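Local coordinates for protein PLP-Dependent L-Arginine Hydroxylase MppP (Streptomyces wadayamensis, PDB 6C9B) that uses pyridoxal 5'-phosphate to oxidise L-arginine, giving 4-hydroxy-2-ketoarginine and 2-ketoarginine as products, at residues Arg99-Ser104 against Ile239-Glu244; Pro81-Ser86 against Leu233-Asp238. One frame throughout, in Å; residues are numbered along the deposited sequence. Where two conformers were deposited one is given.

Interaction 1 of 2, residues Arg99-Ser104 against Ile239-Glu244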
ATOM      1  N   ARG B  99      13.362  -3.176  -3.919  1.00 16.89           N
ATOM      2  CA  ARG B  99      13.830  -4.381  -3.246  1.00 17.17           C
ATOM      3  C   ARG B  99      14.232  -5.428  -4.275  1.00 18.11           C
ATOM      4  O   ARG B  99      15.212  -6.155  -4.069  1.00 20.21           O
ATOM      5  CB  ARG B  99      12.764  -4.906  -2.282  1.00 23.54           C
ATOM      6  CG  ARG B  99      13.329  -6.042  -1.401  1.00 28.67           C
ATOM      7  CD  ARG B  99      12.913  -5.895   0.042  1.00 25.42           C
ATOM      8  NE  ARG B  99      11.512  -6.186   0.297  1.00 26.79           N
ATOM      9  CZ  ARG B  99      10.983  -7.403   0.265  1.00 25.79           C
ATOM     10  NH1 ARG B  99       9.709  -7.562   0.583  1.00 21.98           N
ATOM     11  NH2 ARG B  99      11.710  -8.451  -0.116  1.00 24.62           N
ATOM     12  N   SER B 100      13.529  -5.470  -5.419  1.00 17.21           N
ATOM     13  CA  SER B 100      13.882  -6.410  -6.486  1.00 19.41           C
ATOM     14  C   SER B 100      15.229  -6.061  -7.111  1.00 18.33           C
ATOM     15  O   SER B 100      16.047  -6.955  -7.375  1.00 19.58           O
ATOM     16  CB  SER B 100      12.816  -6.413  -7.566  1.00 23.08           C
ATOM     17  OG  SER B 100      11.584  -6.899  -7.048  1.00 21.08           O
ATOM     18  N   LEU B 101      15.457  -4.777  -7.389  1.00 18.37           N
ATOM     19  CA  LEU B 101      16.751  -4.345  -7.917  1.00 18.69           C
ATOM     20  C   LEU B 101      17.892  -4.741  -6.997  1.00 24.33           C
ATOM     21  O   LEU B 101      18.972  -5.111  -7.470  1.00 21.15           O
ATOM     22  CB  LEU B 101      16.758  -2.830  -8.124  1.00 17.31           C
ATOM     23  CG  LEU B 101      16.028  -2.328  -9.360  1.00 20.87           C
ATOM     24  CD1 LEU B 101      15.816  -0.822  -9.240  1.00 20.40           C
ATOM     25  CD2 LEU B 101      16.836  -2.637 -10.616  1.00 22.22           C
ATOM     26  N   SER B 102      17.688  -4.630  -5.681  1.00 22.41           N
ATOM     27  CA  SER B 102      18.767  -4.847  -4.725  1.00 22.33           C
ATOM     28  C   SER B 102      19.284  -6.276  -4.774  1.00 22.85           C
ATOM     29  O   SER B 102      20.394  -6.536  -4.295  1.00 27.19           O
ATOM     30  CB  SER B 102      18.304  -4.487  -3.300  1.00 28.08           C
ATOM     31  OG  SER B 102      17.521  -5.520  -2.716  1.00 30.96           O
ATOM     32  N   ALA B 103      18.528  -7.195  -5.388  1.00 25.48           N
ATOM     33  CA  ALA B 103      18.980  -8.578  -5.526  1.00 33.94           C
ATOM     34  C   ALA B 103      20.187  -8.708  -6.448  1.00 36.03           C
ATOM     35  O   ALA B 103      20.986  -9.636  -6.280  1.00 38.51           O
ATOM     36  CB  ALA B 103      17.847  -9.457  -6.063  1.00 33.95           C
ATOM     37  N   SER B 104      20.328  -7.822  -7.446  1.00 23.29           N
ATOM     38  CA  SER B 104      21.367  -8.000  -8.453  1.00 23.76           C
ATOM     39  C   SER B 104      22.034  -6.712  -8.900  1.00 30.06           C
ATOM     40  O   SER B 104      22.928  -6.771  -9.745  1.00 31.26           O
ATOM     41  CB  SER B 104      20.781  -8.698  -9.680  1.00 31.08           C
ATOM     42  OG  SER B 104      19.699  -7.946 -10.205  1.00 29.29           O
ATOM     43  N   ILE B 239      12.931  -9.220 -17.681  1.00 26.06           N
ATOM     44  CA  ILE B 239      13.387  -8.213 -16.725  1.00 23.58           C
ATOM     45  C   ILE B 239      14.493  -8.776 -15.836  1.00 24.62           C
ATOM     46  O   ILE B 239      15.452  -8.074 -15.500  1.00 26.96           O
ATOM     47  CB  ILE B 239      12.186  -7.669 -15.923  1.00 25.71           C
ATOM     48  CG1 ILE B 239      12.611  -6.594 -14.929  1.00 23.94           C
ATOM     49  CG2 ILE B 239      11.499  -8.756 -15.129  1.00 26.44           C
ATOM     50  CD1 ILE B 239      13.371  -5.433 -15.528  1.00 30.26           C
ATOM     51  N   GLY B 240      14.388 -10.048 -15.451  1.00 24.46           N
ATOM     52  CA  GLY B 240      15.435 -10.691 -14.673  1.00 25.94           C
ATOM     53  C   GLY B 240      15.607 -10.160 -13.268  1.00 29.71           C
ATOM     54  O   GLY B 240      16.696 -10.254 -12.695  1.00 27.39           O
ATOM     55  N   LEU B 241      14.556  -9.602 -12.703  1.00 23.68           N
ATOM     56  CA  LEU B 241      14.453  -9.169 -11.327  1.00 21.89           C
ATOM     57  C   LEU B 241      13.264  -9.869 -10.698  1.00 24.84           C
ATOM     58  O   LEU B 241      12.274 -10.116 -11.390  1.00 26.03           O
ATOM     59  CB  LEU B 241      14.216  -7.659 -11.214  1.00 21.05           C
ATOM     60  CG  LEU B 241      15.180  -6.743 -11.955  1.00 23.26           C
ATOM     61  CD1 LEU B 241      14.611  -5.322 -11.942  1.00 26.57           C
ATOM     62  CD2 LEU B 241      16.554  -6.772 -11.339  1.00 25.16           C
ATOM     63  N   PRO B 242      13.278 -10.098  -9.391  1.00 20.56           N
ATOM     64  CA  PRO B 242      12.179 -10.854  -8.763  1.00 19.50           C
ATOM     65  C   PRO B 242      10.950 -10.032  -8.423  1.00 22.93           C
ATOM     66  O   PRO B 242      10.383 -10.182  -7.332  1.00 23.61           O
ATOM     67  CB  PRO B 242      12.843 -11.410  -7.495  1.00 25.14           C
ATOM     68  CG  PRO B 242      13.858 -10.380  -7.153  1.00 27.12           C
ATOM     69  CD  PRO B 242      14.404  -9.910  -8.456  1.00 22.53           C
ATOM     70  N   VAL B 243      10.497  -9.185  -9.351  0.84 21.93           N
ATOM     71  CA  VAL B 243       9.367  -8.300  -9.060  0.84 21.57           C
ATOM     72  C   VAL B 243       8.091  -9.105  -8.823  0.84 22.67           C
ATOM     73  O   VAL B 243       7.255  -8.727  -8.005  0.84 20.88           O
ATOM     74  CB  VAL B 243       9.167  -7.258 -10.182  0.84 23.45           C
ATOM     75  CG1 VAL B 243      10.329  -6.243 -10.176  0.84 24.24           C
ATOM     76  CG2 VAL B 243       9.002  -7.927 -11.560  0.84 23.85           C
ATOM     77  N   GLU B 244       7.890 -10.201  -9.555  1.00 21.47           N
ATOM     78  CA  GLU B 244       6.660 -10.965  -9.357  1.00 22.47           C
ATOM     79  C   GLU B 244       6.606 -11.618  -7.977  1.00 21.63           C
ATOM     80  O   GLU B 244       5.548 -11.654  -7.333  1.00 22.27           O
ATOM     81  CB  GLU B 244       6.522 -12.022 -10.452  1.00 26.45           C
ATOM     82  CG  GLU B 244       6.192 -11.415 -11.794  1.00 33.33           C
ATOM     83  CD  GLU B 244       6.432 -12.389 -12.923  1.00 59.25           C
ATOM     84  OE1 GLU B 244       7.607 -12.631 -13.279  1.00 57.46           O
ATOM     85  OE2 GLU B 244       5.436 -12.926 -13.428  1.00 50.03           O
TER
HETATM   86  O   HOH W   1      17.715 -10.065 -10.039  1.00 41.77           O
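The last turn of helix 90-101 and the residues after it meet the turn that leads into helix 243-250, with Ser100 set against Leu241, Pro242 and Val243. Ser100 CB lies 3.9 Å from Pro242 CD, and Ser100 OG comes within 3.3 Å of Val243 CA. That hydroxyl makes no hydrogen bond across the contact: OG stands beside its own backbone N (chi1 -65°) and is bonded to the carbonyl of Ile96, one turn back in its helix. Pro242, the N-cap of helix 243-250 and the centre of an inverse gamma turn, brings CD to 3.5 Å from Ser100 O and to 4.2 Å from Ala103 CB. In this aminotransferase-type fold the connection through residues 236-242 links strand 231-235 of the seven-stranded sheet to that helix. Leu241 reaches across with both methyls: CD1 packs at 3.7 Å against Leu101 CD2, the two side chains crossing obliquely, while CD2 approaches Ser104 OG at 3.5 Å. At the more exposed end a water joins the segments, hydrogen-bonded to Ser104 OG and donating to Gly240 O. Outside the two segments, Leu101 rests on Leu127 and Leu241 on Arg212 of strand 212-218.

Interaction 2 of 2, residues Pro81-Ser86 against Leu233-Asp238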
ATOM      1  N   PRO B  81      -2.503 -11.540 -19.066  1.00 45.38           N
ATOM      2  CA  PRO B  81      -2.625 -11.518 -17.600  1.00 50.28           C
ATOM      3  C   PRO B  81      -1.291 -11.775 -16.907  1.00 50.67           C
ATOM      4  O   PRO B  81      -0.550 -12.690 -17.268  1.00 44.23           O
ATOM      5  CB  PRO B  81      -3.637 -12.631 -17.318  1.00 53.93           C
ATOM      6  CG  PRO B  81      -4.469 -12.684 -18.549  1.00 54.19           C
ATOM      7  CD  PRO B  81      -3.531 -12.400 -19.682  1.00 45.79           C
ATOM      8  N   GLY B  82      -0.972 -10.930 -15.919  1.00 38.09           N
ATOM      9  CA  GLY B  82       0.235 -11.053 -15.128  1.00 30.19           C
ATOM     10  C   GLY B  82       1.383 -10.165 -15.559  1.00 34.03           C
ATOM     11  O   GLY B  82       2.368 -10.050 -14.815  1.00 32.74           O
ATOM     12  N   ARG B  83       1.291  -9.538 -16.733  1.00 27.64           N
ATOM     13  CA  ARG B  83       2.344  -8.640 -17.182  1.00 29.42           C
ATOM     14  C   ARG B  83       2.200  -7.250 -16.593  1.00 30.18           C
ATOM     15  O   ARG B  83       3.179  -6.489 -16.574  1.00 26.30           O
ATOM     16  CB  ARG B  83       2.342  -8.568 -18.709  1.00 28.94           C
ATOM     17  CG  ARG B  83       2.881  -9.849 -19.407  1.00 40.68           C
ATOM     18  CD  ARG B  83       4.369 -10.096 -19.125  1.00 32.84           C
ATOM     19  NE  ARG B  83       5.214  -8.977 -19.552  1.00 29.06           N
ATOM     20  CZ  ARG B  83       5.470  -8.700 -20.822  1.00 30.46           C
ATOM     21  NH1 ARG B  83       4.972  -9.459 -21.793  1.00 32.81           N
ATOM     22  NH2 ARG B  83       6.217  -7.665 -21.124  1.00 24.97           N
ATOM     23  N   VAL B  84       1.001  -6.896 -16.140  1.00 24.57           N
ATOM     24  CA  VAL B  84       0.756  -5.636 -15.452  1.00 20.24           C
ATOM     25  C   VAL B  84       0.341  -6.001 -14.035  1.00 24.82           C
ATOM     26  O   VAL B  84      -0.740  -6.571 -13.838  1.00 25.45           O
ATOM     27  CB  VAL B  84      -0.350  -4.809 -16.123  1.00 19.78           C
ATOM     28  CG1 VAL B  84      -0.663  -3.521 -15.289  1.00 24.17           C
ATOM     29  CG2 VAL B  84       0.019  -4.426 -17.552  1.00 20.06           C
ATOM     30  N   LEU B  85       1.164  -5.650 -13.043  1.00 20.57           N
ATOM     31  CA  LEU B  85       0.852  -5.950 -11.651  1.00 18.69           C
ATOM     32  C   LEU B  85       0.200  -4.725 -11.022  1.00 18.45           C
ATOM     33  O   LEU B  85       0.827  -3.662 -10.942  1.00 20.12           O
ATOM     34  CB  LEU B  85       2.104  -6.338 -10.876  1.00 23.15           C
ATOM     35  CG  LEU B  85       2.896  -7.468 -11.532  1.00 24.62           C
ATOM     36  CD1 LEU B  85       4.207  -7.698 -10.772  1.00 27.84           C
ATOM     37  CD2 LEU B  85       2.081  -8.714 -11.572  1.00 28.21           C
ATOM     38  N   SER B  86      -1.047  -4.873 -10.552  1.00 16.63           N
ATOM     39  CA  SER B  86      -1.763  -3.746  -9.951  1.00 17.59           C
ATOM     40  C   SER B  86      -1.414  -3.677  -8.468  1.00 18.00           C
ATOM     41  O   SER B  86      -1.611  -4.650  -7.730  1.00 18.10           O
ATOM     42  CB  SER B  86      -3.279  -3.870 -10.138  1.00 20.51           C
ATOM     43  OG  SER B  86      -3.636  -4.004 -11.510  1.00 21.74           O
ATOM     44  N   LEU B 233       2.652  -1.800 -12.229  1.00 17.73           N
ATOM     45  CA  LEU B 233       4.047  -2.191 -12.418  1.00 18.96           C
ATOM     46  C   LEU B 233       4.098  -3.104 -13.628  1.00 20.98           C
ATOM     47  O   LEU B 233       3.560  -4.218 -13.596  1.00 19.45           O
ATOM     48  CB  LEU B 233       4.576  -2.868 -11.155  1.00 18.74           C
ATOM     49  CG  LEU B 233       6.050  -3.238 -11.044  1.00 26.19           C
ATOM     50  CD1 LEU B 233       6.934  -2.121 -11.346  1.00 39.67           C
ATOM     51  CD2 LEU B 233       6.333  -3.781  -9.623  1.00 30.04           C
ATOM     52  N   VAL B 234       4.668  -2.591 -14.721  1.00 18.93           N
ATOM     53  CA  VAL B 234       4.741  -3.278 -16.000  1.00 18.08           C
ATOM     54  C   VAL B 234       6.204  -3.607 -16.263  1.00 19.42           C
ATOM     55  O   VAL B 234       7.068  -2.752 -16.057  1.00 20.20           O
ATOM     56  CB  VAL B 234       4.166  -2.411 -17.142  1.00 19.14           C
ATOM     57  CG1 VAL B 234       3.910  -3.259 -18.364  1.00 23.02           C
ATOM     58  CG2 VAL B 234       2.887  -1.658 -16.726  1.00 20.01           C
ATOM     59  N   PHE B 235       6.496  -4.847 -16.675  1.00 21.76           N
ATOM     60  CA  PHE B 235       7.888  -5.267 -16.831  1.00 18.98           C
ATOM     61  C   PHE B 235       8.054  -6.085 -18.108  1.00 21.05           C
ATOM     62  O   PHE B 235       7.131  -6.761 -18.564  1.00 23.06           O
ATOM     63  CB  PHE B 235       8.353  -6.073 -15.609  1.00 24.91           C
ATOM     64  CG  PHE B 235       7.475  -7.258 -15.311  1.00 31.75           C
ATOM     65  CD1 PHE B 235       6.334  -7.116 -14.514  1.00 30.08           C
ATOM     66  CD2 PHE B 235       7.749  -8.500 -15.854  1.00 39.21           C
ATOM     67  CE1 PHE B 235       5.528  -8.192 -14.267  1.00 34.61           C
ATOM     68  CE2 PHE B 235       6.923  -9.580 -15.604  1.00 41.09           C
ATOM     69  CZ  PHE B 235       5.818  -9.428 -14.814  1.00 44.23           C
ATOM     70  N   SER B 236       9.243  -5.987 -18.687  1.00 20.35           N
ATOM     71  CA  SER B 236       9.615  -6.806 -19.832  1.00 22.43           C
ATOM     72  C   SER B 236       9.719  -8.268 -19.416  1.00 22.18           C
ATOM     73  O   SER B 236       9.980  -8.594 -18.256  1.00 23.68           O
ATOM     74  CB  SER B 236      10.940  -6.309 -20.418  1.00 23.55           C
ATOM     75  OG  SER B 236      12.036  -6.444 -19.516  1.00 22.84           O
ATOM     76  N   GLU B 237       9.502  -9.163 -20.387  1.00 28.92           N
ATOM     77  CA  GLU B 237       9.529 -10.588 -20.070  1.00 30.85           C
ATOM     78  C   GLU B 237      10.895 -11.014 -19.555  1.00 33.83           C
ATOM     79  O   GLU B 237      10.991 -11.917 -18.719  1.00 33.09           O
ATOM     80  CB  GLU B 237       9.157 -11.420 -21.294  1.00 44.77           C
ATOM     81  CG  GLU B 237       7.809 -11.111 -21.895  1.00 71.55           C
ATOM     82  CD  GLU B 237       7.325 -12.228 -22.804  1.00 84.21           C
ATOM     83  OE1 GLU B 237       6.187 -12.709 -22.605  1.00 86.82           O
ATOM     84  OE2 GLU B 237       8.092 -12.637 -23.704  1.00 81.21           O
ATOM     85  N   ASP B 238      11.956 -10.380 -20.039  1.00 25.82           N
ATOM     86  CA  ASP B 238      13.314 -10.692 -19.627  1.00 35.20           C
ATOM     87  C   ASP B 238      13.820  -9.794 -18.499  1.00 37.10           C
ATOM     88  O   ASP B 238      15.034  -9.620 -18.360  1.00 28.55           O
ATOM     89  CB  ASP B 238      14.252 -10.575 -20.831  1.00 46.80           C
ATOM     90  CG  ASP B 238      14.307  -9.148 -21.407  1.00 55.85           C
ATOM     91  OD1 ASP B 238      13.526  -8.260 -20.965  1.00 31.24           O
ATOM     92  OD2 ASP B 238      15.152  -8.915 -22.302  1.00 46.13           O
TER
HETATM   93  O   HOH W   2       3.260 -11.656 -22.406  1.00 42.52           O
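An antiparallel strand pair at one edge of the seven-stranded sheet of the aminotransferase fold, with 84-87 the outermost strand within this chain, joins Val84 and Leu85 to Leu233 and Val234. Leu85 and Leu233 form the hydrogen-bonded pair, Leu85 N giving to Leu233 O at 2.8 Å and Leu233 N to Leu85 O at 2.9 Å. Val84 and Val234 are the non-hydrogen-bonded pair, their side chains lying side by side and pointing the same way, with CG2 of Val84 4.1 Å from CG2 of Val234. On the other face, Leu85 sends CD1 to 3.8 Å from Phe235 CE1, and Leu85 CG lies at the edge of that ring, in its plane. Chi1 of 55° sets Phe235 CG between the backbone N and the carbonyl carbon, and the ring's CZ comes close to Gly82 O.

Beyond the paired residues, Arg83 takes over. Its chain bends at chi2 and chi3, and the guanidinium grips Phe235 O side-on, through NE at 3.1 Å and NH2 at 2.9 Å. The oxygen lies only 6° out of the guanidinium plane, and two donors on one acceptor should limit rotation of the group. Glu237 crosses Arg83 at about a right angle, laying CG over one guanidinium face, 3.3 Å from NH1. The salt bridge from NH1 to Glu237 OE1 is one of charge alone, no N-H pointing at the oxygen; a water accepting from NH1 and donating to OE1 supplies the bonded link.

Helix 57-71 packs on the valine face, where Phe69 touches both Val84 and Val234. On the leucine face, Tyr247 of helix 243-250 meets Leu85. Strand 212-218 continues the sheet on the far side of strand 231-235.

Overall arrangement
The centres of interactions 1 and 2 are about 13 Å apart, on the same side of the chain's centre. Along the chain their segments alternate: 81-86, 99-104, 233-238, 239-244. Strand 84-87 is followed by helix 90-101, and strand 231-235 by helix 243-250, so two strand-helix units far apart in sequence meet twice, through the strands in interaction 2 and near the helix ends in interaction 1. The contacts also touch directly, Glu244 CD lying 3.6 Å from Phe235 CZ. Both join parts of the sequence more than 130 residues apart within the aminotransferase-type fold, away from the product-binding pocket; beside interaction 1, Arg99 forms a salt bridge with Glu95 of the second subunit.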